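Local coordinates for protein histone-lysine N-methyltransferase SETMAR (Homo sapiens, PDB 3F2K) that takes part in DNA double-strand break repair, replication fork restart and DNA integration, binding DNA through its mariner transposase domain, the part in this chain, and methylating histone H3, at residues Q10-R24 / E150-L162. Numbering follows the deposited sequence.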
ATOM      1  N   GLN A  10       3.709 -18.963  10.188  1.00 19.86           N
ATOM      2  CA  GLN A  10       3.450 -17.551   9.902  1.00 17.90           C
ATOM      3  C   GLN A  10       4.328 -16.569  10.699  1.00 18.02           C
ATOM      4  O   GLN A  10       4.809 -15.540  10.173  1.00 16.84           O
ATOM      5  CB  GLN A  10       1.960 -17.246  10.166  1.00 19.26           C
ATOM      6  CG  GLN A  10       1.074 -17.819   9.078  1.00 21.24           C
ATOM      7  CD  GLN A  10      -0.400 -17.988   9.548  1.00 22.33           C
ATOM      8  OE1 GLN A  10      -0.782 -17.594  10.646  1.00 24.01           O
ATOM      9  NE2 GLN A  10      -1.200 -18.615   8.703  1.00 24.88           N
ATOM     10  N   LYS A  11       4.537 -16.854  11.964  1.00 16.37           N
ATOM     11  CA  LYS A  11       5.492 -16.021  12.738  1.00 15.84           C
ATOM     12  C   LYS A  11       6.900 -16.152  12.219  1.00 17.46           C
ATOM     13  O   LYS A  11       7.661 -15.169  12.156  1.00 16.44           O
ATOM     14  CB  LYS A  11       5.462 -16.441  14.218  1.00 13.91           C
ATOM     15  CG  LYS A  11       4.136 -16.026  14.895  1.00 16.17           C
ATOM     16  CD  LYS A  11       4.193 -16.237  16.425  1.00 18.90           C
ATOM     17  CE  LYS A  11       4.232 -17.707  16.767  1.00 25.17           C
ATOM     18  NZ  LYS A  11       4.045 -17.852  18.271  1.00 29.47           N
ATOM     19  N   ASN A  12       7.272 -17.388  11.896  1.00 16.90           N
ATOM     20  CA  ASN A  12       8.600 -17.620  11.279  1.00 17.88           C
ATOM     21  C   ASN A  12       8.815 -16.826   9.992  1.00 18.23           C
ATOM     22  O   ASN A  12       9.843 -16.189   9.841  1.00 17.87           O
ATOM     23  CB  ASN A  12       8.836 -19.119  11.052  1.00 19.57           C
ATOM     24  CG  ASN A  12       8.989 -19.870  12.369  1.00 20.96           C
ATOM     25  OD1 ASN A  12       9.069 -19.253  13.438  1.00 17.42           O
ATOM     26  ND2 ASN A  12       8.977 -21.199  12.299  1.00 18.83           N
ATOM     27  N   ARG A  13       7.842 -16.880   9.079  1.00 18.53           N
ATOM     28  CA  ARG A  13       7.917 -16.075   7.862  1.00 18.65           C
ATOM     29  C   ARG A  13       8.034 -14.568   8.134  1.00 17.91           C
ATOM     30  O   ARG A  13       8.812 -13.871   7.483  1.00 15.58           O
ATOM     31  CB  ARG A  13       6.659 -16.313   7.024  1.00 18.61           C
ATOM     32  CG  ARG A  13       6.741 -15.652   5.645  1.00 23.50           C
ATOM     33  CD  ARG A  13       7.818 -16.292   4.755  1.00 28.99           C
ATOM     34  NE  ARG A  13       7.791 -15.655   3.424  1.00 35.06           N
ATOM     35  CZ  ARG A  13       8.870 -15.236   2.785  1.00 33.43           C
ATOM     36  NH1 ARG A  13      10.056 -15.444   3.316  1.00 30.57           N
ATOM     37  NH2 ARG A  13       8.758 -14.641   1.593  1.00 39.24           N
ATOM     38  N   ARG A  14       7.224 -14.056   9.068  1.00 15.50           N
ATOM     39  CA  ARG A  14       7.293 -12.638   9.483  1.00 15.97           C
ATOM     40  C   ARG A  14       8.662 -12.308  10.027  1.00 18.03           C
ATOM     41  O   ARG A  14       9.239 -11.260   9.640  1.00 16.98           O
ATOM     42  CB  ARG A  14       6.225 -12.250  10.543  1.00 15.29           C
ATOM     43  CG  ARG A  14       4.789 -12.353   9.989  1.00 16.12           C
ATOM     44  CD  ARG A  14       3.724 -12.271  11.109  1.00 17.50           C
ATOM     45  NE  ARG A  14       4.006 -11.189  12.061  1.00 18.73           N
ATOM     46  CZ  ARG A  14       3.607  -9.918  11.957  1.00 20.25           C
ATOM     47  NH1 ARG A  14       2.985  -9.459  10.834  1.00 15.56           N
ATOM     48  NH2 ARG A  14       3.935  -9.075  12.946  1.00 20.04           N
ATOM     49  N   PHE A  15       9.204 -13.203  10.843  1.00 17.38           N
ATOM     50  CA  PHE A  15      10.496 -12.922  11.475  1.00 19.24           C
ATOM     51  C   PHE A  15      11.568 -12.918  10.382  1.00 19.40           C
ATOM     52  O   PHE A  15      12.373 -12.011  10.354  1.00 18.78           O
ATOM     53  CB  PHE A  15      10.820 -13.965  12.538  1.00 20.62           C
ATOM     54  CG  PHE A  15      12.148 -13.757  13.237  1.00 19.30           C
ATOM     55  CD1 PHE A  15      12.167 -13.276  14.539  1.00 21.02           C
ATOM     56  CD2 PHE A  15      13.361 -14.062  12.600  1.00 18.74           C
ATOM     57  CE1 PHE A  15      13.383 -13.051  15.226  1.00 15.96           C
ATOM     58  CE2 PHE A  15      14.605 -13.849  13.252  1.00 18.47           C
ATOM     59  CZ  PHE A  15      14.620 -13.383  14.591  1.00 20.72           C
ATOM     60  N   GLU A  16      11.540 -13.920   9.495  1.00 19.94           N
ATOM     61  CA  GLU A  16      12.535 -14.102   8.443  1.00 20.96           C
ATOM     62  C   GLU A  16      12.550 -12.864   7.544  1.00 19.80           C
ATOM     63  O   GLU A  16      13.611 -12.225   7.343  1.00 18.38           O
ATOM     64  CB  GLU A  16      12.211 -15.417   7.674  1.00 21.54           C
ATOM     65  CG  GLU A  16      13.214 -15.938   6.550  1.00 25.67           C
ATOM     66  CD  GLU A  16      12.667 -17.210   5.718  1.00 27.80           C
ATOM     67  OE1 GLU A  16      11.424 -17.426   5.532  1.00 35.94           O
ATOM     68  OE2 GLU A  16      13.511 -18.011   5.195  1.00 32.69           O
ATOM     69  N   VAL A  17      11.380 -12.502   7.047  1.00 17.72           N
ATOM     70  CA  VAL A  17      11.280 -11.309   6.137  1.00 18.61           C
ATOM     71  C   VAL A  17      11.681 -10.028   6.819  1.00 17.88           C
ATOM     72  O   VAL A  17      12.438  -9.251   6.251  1.00 18.98           O
ATOM     73  CB  VAL A  17       9.856 -11.134   5.572  1.00 18.18           C
ATOM     74  CG1 VAL A  17       9.794  -9.876   4.792  1.00 19.12           C
ATOM     75  CG2 VAL A  17       9.480 -12.297   4.661  1.00 20.08           C
ATOM     76  N   SER A  18      11.218  -9.825   8.049  1.00 16.12           N
ATOM     77  CA  SER A  18      11.588  -8.641   8.835  1.00 16.65           C
ATOM     78  C   SER A  18      13.065  -8.507   9.028  1.00 16.99           C
ATOM     79  O   SER A  18      13.640  -7.459   8.738  1.00 16.53           O
ATOM     80  CB  SER A  18      10.872  -8.625  10.194  1.00 16.42           C
ATOM     81  OG  SER A  18       9.475  -8.356   9.950  1.00 15.71           O
ATOM     82  N   SER A  19      13.679  -9.579   9.538  1.00 18.55           N
ATOM     83  CA  SER A  19      15.112  -9.569   9.822  1.00 18.89           C
ATOM     84  C   SER A  19      15.934  -9.289   8.532  1.00 18.42           C
ATOM     85  O   SER A  19      16.889  -8.464   8.534  1.00 18.62           O
ATOM     86  CB  SER A  19      15.526 -10.928  10.488  1.00 18.72           C
ATOM     87  OG  SER A  19      16.973 -11.045  10.573  1.00 19.09           O
ATOM     88  N   SER A  20      15.534  -9.927   7.453  1.00 20.03           N
ATOM     89  CA  SER A  20      16.222  -9.832   6.150  1.00 19.49           C
ATOM     90  C   SER A  20      16.114  -8.445   5.576  1.00 20.30           C
ATOM     91  O   SER A  20      17.125  -7.904   5.082  1.00 21.27           O
ATOM     92  CB  SER A  20      15.679 -10.891   5.188  1.00 20.64           C
ATOM     93  OG  SER A  20      16.162 -12.152   5.590  1.00 18.09           O
ATOM     94  N   LEU A  21      14.944  -7.813   5.735  1.00 19.72           N
ATOM     95  CA  LEU A  21      14.715  -6.450   5.218  1.00 19.20           C
ATOM     96  C   LEU A  21      15.431  -5.390   6.010  1.00 19.54           C
ATOM     97  O   LEU A  21      15.956  -4.432   5.429  1.00 18.28           O
ATOM     98  CB  LEU A  21      13.201  -6.094   5.097  1.00 17.87           C
ATOM     99  CG  LEU A  21      12.487  -6.895   3.992  1.00 20.37           C
ATOM    100  CD1 LEU A  21      10.982  -6.563   3.855  1.00 17.07           C
ATOM    101  CD2 LEU A  21      13.193  -6.790   2.601  1.00 21.76           C
ATOM    102  N   ILE A  22      15.489  -5.552   7.321  1.00 20.82           N
ATOM    103  CA  ILE A  22      16.291  -4.630   8.105  1.00 21.76           C
ATOM    104  C   ILE A  22      17.764  -4.691   7.665  1.00 20.68           C
ATOM    105  O   ILE A  22      18.345  -3.641   7.467  1.00 19.21           O
ATOM    106  CB  ILE A  22      16.254  -4.899   9.635  1.00 23.15           C
ATOM    107  CG1 ILE A  22      14.851  -4.830  10.150  1.00 21.97           C
ATOM    108  CG2 ILE A  22      17.087  -3.844  10.395  1.00 24.96           C
ATOM    109  CD1 ILE A  22      14.727  -5.434  11.669  1.00 22.38           C
ATOM    110  N   LEU A  23      18.346  -5.883   7.556  1.00 19.49           N
ATOM    111  CA  LEU A  23      19.745  -6.031   7.105  1.00 20.24           C
ATOM    112  C   LEU A  23      19.957  -5.531   5.682  1.00 20.80           C
ATOM    113  O   LEU A  23      20.935  -4.787   5.416  1.00 20.86           O
ATOM    114  CB  LEU A  23      20.208  -7.465   7.264  1.00 20.70           C
ATOM    115  CG  LEU A  23      20.363  -7.927   8.733  1.00 21.10           C
ATOM    116  CD1 LEU A  23      20.327  -9.458   8.633  1.00 21.69           C
ATOM    117  CD2 LEU A  23      21.759  -7.422   9.141  1.00 24.76           C
ATOM    118  N   ARG A  24      19.007  -5.858   4.772  1.00 19.45           N
ATOM    119  CA  ARG A  24      19.091  -5.307   3.416  1.00 20.47           C
ATOM    120  C   ARG A  24      19.171  -3.757   3.406  1.00 20.41           C
ATOM    121  O   ARG A  24      20.028  -3.151   2.731  1.00 20.73           O
ATOM    122  CB  ARG A  24      17.910  -5.792   2.541  1.00 18.36           C
ATOM    123  CG  ARG A  24      18.032  -5.223   1.102  1.00 22.47           C
ATOM    124  CD  ARG A  24      16.927  -5.806   0.183  1.00 19.86           C
ATOM    125  NE  ARG A  24      16.898  -5.118  -1.107  1.00 18.65           N
ATOM    126  CZ  ARG A  24      16.043  -5.342  -2.103  1.00 17.52           C
ATOM    127  NH1 ARG A  24      15.108  -6.302  -2.015  1.00 20.75           N
ATOM    128  NH2 ARG A  24      16.159  -4.581  -3.218  1.00 18.33           N
ATOM    129  N   GLU A 150      11.046  -4.457  -9.062  1.00 15.50           N
ATOM    130  CA  GLU A 150      11.266  -5.527  -8.140  1.00 18.37           C
ATOM    131  C   GLU A 150      10.038  -5.623  -7.190  1.00 18.85           C
ATOM    132  O   GLU A 150       9.374  -4.618  -6.927  1.00 20.24           O
ATOM    133  CB  GLU A 150      12.537  -5.229  -7.332  1.00 18.97           C
ATOM    134  CG  GLU A 150      12.814  -6.296  -6.334  1.00 22.60           C
ATOM    135  CD  GLU A 150      13.947  -5.921  -5.327  1.00 22.25           C
ATOM    136  OE1 GLU A 150      14.674  -4.923  -5.550  1.00 26.06           O
ATOM    137  OE2 GLU A 150      14.015  -6.686  -4.315  1.00 28.96           O
ATOM    138  N   VAL A 151       9.734  -6.837  -6.717  1.00 16.69           N
ATOM    139  CA  VAL A 151       8.698  -6.961  -5.672  1.00 17.82           C
ATOM    140  C   VAL A 151       9.367  -7.327  -4.350  1.00 16.21           C
ATOM    141  O   VAL A 151      10.172  -8.267  -4.274  1.00 17.71           O
ATOM    142  CB  VAL A 151       7.600  -7.979  -6.043  1.00 16.88           C
ATOM    143  CG1 VAL A 151       6.529  -8.091  -4.880  1.00 17.68           C
ATOM    144  CG2 VAL A 151       6.832  -7.477  -7.330  1.00 17.41           C
ATOM    145  N   LEU A 152       9.011  -6.570  -3.304  1.00 15.28           N
ATOM    146  CA  LEU A 152       9.575  -6.788  -1.984  1.00 17.95           C
ATOM    147  C   LEU A 152       8.889  -8.016  -1.329  1.00 18.32           C
ATOM    148  O   LEU A 152       7.648  -8.238  -1.516  1.00 18.24           O
ATOM    149  CB  LEU A 152       9.454  -5.497  -1.166  1.00 17.77           C
ATOM    150  CG  LEU A 152      10.386  -5.206  -0.015  1.00 21.42           C
ATOM    151  CD1 LEU A 152      11.867  -5.096  -0.502  1.00 22.62           C
ATOM    152  CD2 LEU A 152       9.873  -3.964   0.758  1.00 19.46           C
ATOM    153  N   PRO A 153       9.697  -8.897  -0.707  1.00 19.48           N
ATOM    154  CA  PRO A 153       9.153  -9.990   0.047  1.00 20.25           C
ATOM    155  C   PRO A 153       8.129  -9.399   1.064  1.00 19.42           C
ATOM    156  O   PRO A 153       8.408  -8.382   1.680  1.00 21.60           O
ATOM    157  CB  PRO A 153      10.416 -10.539   0.827  1.00 21.40           C
ATOM    158  CG  PRO A 153      11.561 -10.161  -0.094  1.00 21.23           C
ATOM    159  CD  PRO A 153      11.184  -8.851  -0.643  1.00 21.24           C
ATOM    160  N   HIS A 154       6.987 -10.034   1.206  1.00 18.69           N
ATOM    161  CA  HIS A 154       5.983  -9.598   2.218  1.00 19.85           C
ATOM    162  C   HIS A 154       5.335 -10.830   2.842  1.00 19.64           C
ATOM    163  O   HIS A 154       4.892 -11.714   2.112  1.00 19.33           O
ATOM    164  CB  HIS A 154       4.863  -8.775   1.576  1.00 18.97           C
ATOM    165  CG  HIS A 154       3.974  -8.132   2.603  1.00 18.98           C
ATOM    166  ND1 HIS A 154       2.721  -8.615   2.917  1.00 19.95           N
ATOM    167  CD2 HIS A 154       4.215  -7.122   3.463  1.00 16.74           C
ATOM    168  CE1 HIS A 154       2.195  -7.868   3.880  1.00 17.56           C
ATOM    169  NE2 HIS A 154       3.081  -6.961   4.233  1.00 20.84           N
ATOM    170  N   PRO A 155       5.365 -10.939   4.192  1.00 21.15           N
ATOM    171  CA  PRO A 155       4.794 -12.148   4.799  1.00 19.72           C
ATOM    172  C   PRO A 155       3.280 -12.107   4.918  1.00 19.99           C
ATOM    173  O   PRO A 155       2.697 -11.026   5.112  1.00 18.50           O
ATOM    174  CB  PRO A 155       5.420 -12.165   6.222  1.00 20.32           C
ATOM    175  CG  PRO A 155       5.720 -10.693   6.567  1.00 18.82           C
ATOM    176  CD  PRO A 155       5.996 -10.031   5.168  1.00 20.28           C
ATOM    177  N   PRO A 156       2.611 -13.259   4.771  1.00 20.62           N
ATOM    178  CA  PRO A 156       1.178 -13.292   4.877  1.00 22.20           C
ATOM    179  C   PRO A 156       0.704 -12.792   6.249  1.00 21.81           C
ATOM    180  O   PRO A 156       1.481 -12.772   7.205  1.00 20.59           O
ATOM    181  CB  PRO A 156       0.849 -14.789   4.637  1.00 23.70           C
ATOM    182  CG  PRO A 156       2.026 -15.220   3.714  1.00 23.07           C
ATOM    183  CD  PRO A 156       3.177 -14.550   4.329  1.00 23.73           C
ATOM    184  N   TYR A 157      -0.565 -12.380   6.311  1.00 20.42           N
ATOM    185  CA  TYR A 157      -1.200 -11.937   7.535  1.00 20.12           C
ATOM    186  C   TYR A 157      -0.476 -10.846   8.250  1.00 19.16           C
ATOM    187  O   TYR A 157      -0.379 -10.875   9.472  1.00 18.20           O
ATOM    188  CB  TYR A 157      -1.459 -13.159   8.445  1.00 22.40           C
ATOM    189  CG  TYR A 157      -2.321 -14.166   7.753  1.00 25.32           C
ATOM    190  CD1 TYR A 157      -3.686 -13.930   7.574  1.00 29.52           C
ATOM    191  CD2 TYR A 157      -1.769 -15.337   7.222  1.00 27.22           C
ATOM    192  CE1 TYR A 157      -4.497 -14.868   6.910  1.00 33.20           C
ATOM    193  CE2 TYR A 157      -2.561 -16.262   6.540  1.00 29.12           C
ATOM    194  CZ  TYR A 157      -3.909 -16.027   6.409  1.00 31.85           C
ATOM    195  OH  TYR A 157      -4.688 -16.949   5.756  1.00 34.54           O
ATOM    196  N   SER A 158       0.075  -9.894   7.490  1.00 16.41           N
ATOM    197  CA  SER A 158       0.917  -8.868   8.101  1.00 17.66           C
ATOM    198  C   SER A 158       0.507  -7.425   7.607  1.00 17.85           C
ATOM    199  O   SER A 158       1.328  -6.729   7.020  1.00 17.71           O
ATOM    200  CB  SER A 158       2.407  -9.162   7.728  1.00 16.62           C
ATOM    201  OG  SER A 158       2.772 -10.484   8.100  1.00 16.89           O
ATOM    202  N   PRO A 159      -0.745  -6.965   7.901  1.00 17.31           N
ATOM    203  CA  PRO A 159      -1.148  -5.583   7.569  1.00 18.21           C
ATOM    204  C   PRO A 159      -0.354  -4.592   8.428  1.00 18.22           C
ATOM    205  O   PRO A 159      -0.199  -3.452   8.069  1.00 18.97           O
ATOM    206  CB  PRO A 159      -2.666  -5.562   7.916  1.00 19.35           C
ATOM    207  CG  PRO A 159      -2.821  -6.624   9.030  1.00 19.04           C
ATOM    208  CD  PRO A 159      -1.837  -7.710   8.568  1.00 18.49           C
ATOM    209  N   ASP A 160       0.245  -5.080   9.524  1.00 17.26           N
ATOM    210  CA  ASP A 160       1.037  -4.206  10.402  1.00 17.89           C
ATOM    211  C   ASP A 160       2.417  -3.911   9.777  1.00 16.85           C
ATOM    212  O   ASP A 160       3.247  -3.172  10.373  1.00 18.02           O
ATOM    213  CB  ASP A 160       1.242  -4.869  11.808  1.00 18.31           C
ATOM    214  CG  ASP A 160       1.797  -6.289  11.740  1.00 19.50           C
ATOM    215  OD1 ASP A 160       1.690  -6.939  10.670  1.00 19.96           O
ATOM    216  OD2 ASP A 160       2.330  -6.793  12.798  1.00 18.43           O
ATOM    217  N   LEU A 161       2.711  -4.614   8.669  1.00 15.97           N
ATOM    218  CA  LEU A 161       3.974  -4.408   7.924  1.00 16.13           C
ATOM    219  C   LEU A 161       3.689  -3.808   6.520  1.00 16.03           C
ATOM    220  O   LEU A 161       4.600  -3.667   5.710  1.00 16.12           O
ATOM    221  CB  LEU A 161       4.775  -5.696   7.796  1.00 16.50           C
ATOM    222  CG  LEU A 161       5.208  -6.306   9.158  1.00 18.53           C
ATOM    223  CD1 LEU A 161       6.018  -7.621   8.853  1.00 17.58           C
ATOM    224  CD2 LEU A 161       5.980  -5.343  10.077  1.00 22.40           C
ATOM    225  N   LEU A 162       2.444  -3.407   6.287  1.00 15.41           N
ATOM    226  CA  LEU A 162       1.998  -2.954   4.956  1.00 16.31           C
ATOM    227  C   LEU A 162       1.683  -1.468   5.168  1.00 14.89           C
ATOM    228  O   LEU A 162       0.691  -1.159   5.772  1.00 18.14           O
ATOM    229  CB  LEU A 162       0.719  -3.758   4.568  1.00 17.48           C
ATOM    230  CG  LEU A 162       0.185  -3.638   3.158  1.00 18.81           C
ATOM    231  CD1 LEU A 162       1.215  -4.119   2.082  1.00 18.99           C
ATOM    232  CD2 LEU A 162      -1.164  -4.416   3.063  1.00 18.18           C
TER
HETATM  233  O   HOH W   1       3.309 -14.922   7.699  1.00 18.92           O
HETATM  234  O   HOH W   2       6.590 -13.708   1.099  1.00 39.72           O
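R14 and D160 illustrate how one buried arginine can tie a coil segment to a helix. The guanidinium meets the carboxylate end-on, NH1 to OD1 at 2.8 Å and NH2 to OD2 also at 2.8 Å, each oxygen using its syn lone pair, with the two planes only 12° apart. A bend at chi3 (45°) turns the end of the chain toward D160, and NH1 gives a further hydrogen bond to S158 OG at 2.9 Å. NE and NH2 also bond to the carbonyls of G222 and S223, so the group is gripped along its whole edge and its rotation fixed, while L161 CD1 lies over one face.

Next to this polar knot the packing is close and apolar. The ring of P155 sits against the helix backbone, its CB 3.8 Å from R14 CA, and V17 CG1 rests on P155 CD at the same distance. Further along, L21 and L152 meet tip to tip, CD2 to CD1 at 3.8 Å.

The Q10 end is looser and wetter. One water bridges Q10 O and P156 O, and the Q10 amide leans obliquely on the ring of the exposed Y157, its OE1 being held by H4. The other end is closed firmly, though partly exposed: the extended R24 reaches E150 in a second end-on salt bridge, NH2 to OE1 at 2.8 Å, with the planes 7° apart; F30 adds a cation-pi contact to this arginine.

Helix 8-27 is thus fastened to the segment that leaves edge strand 150-151 of the mixed sheet and leads into helix 163-176. This proline-rich connection, whose S158 side chain lies about 10 Å from the bound magnesium ion, belongs to the RNase H-like catalytic fold of mariner transposases.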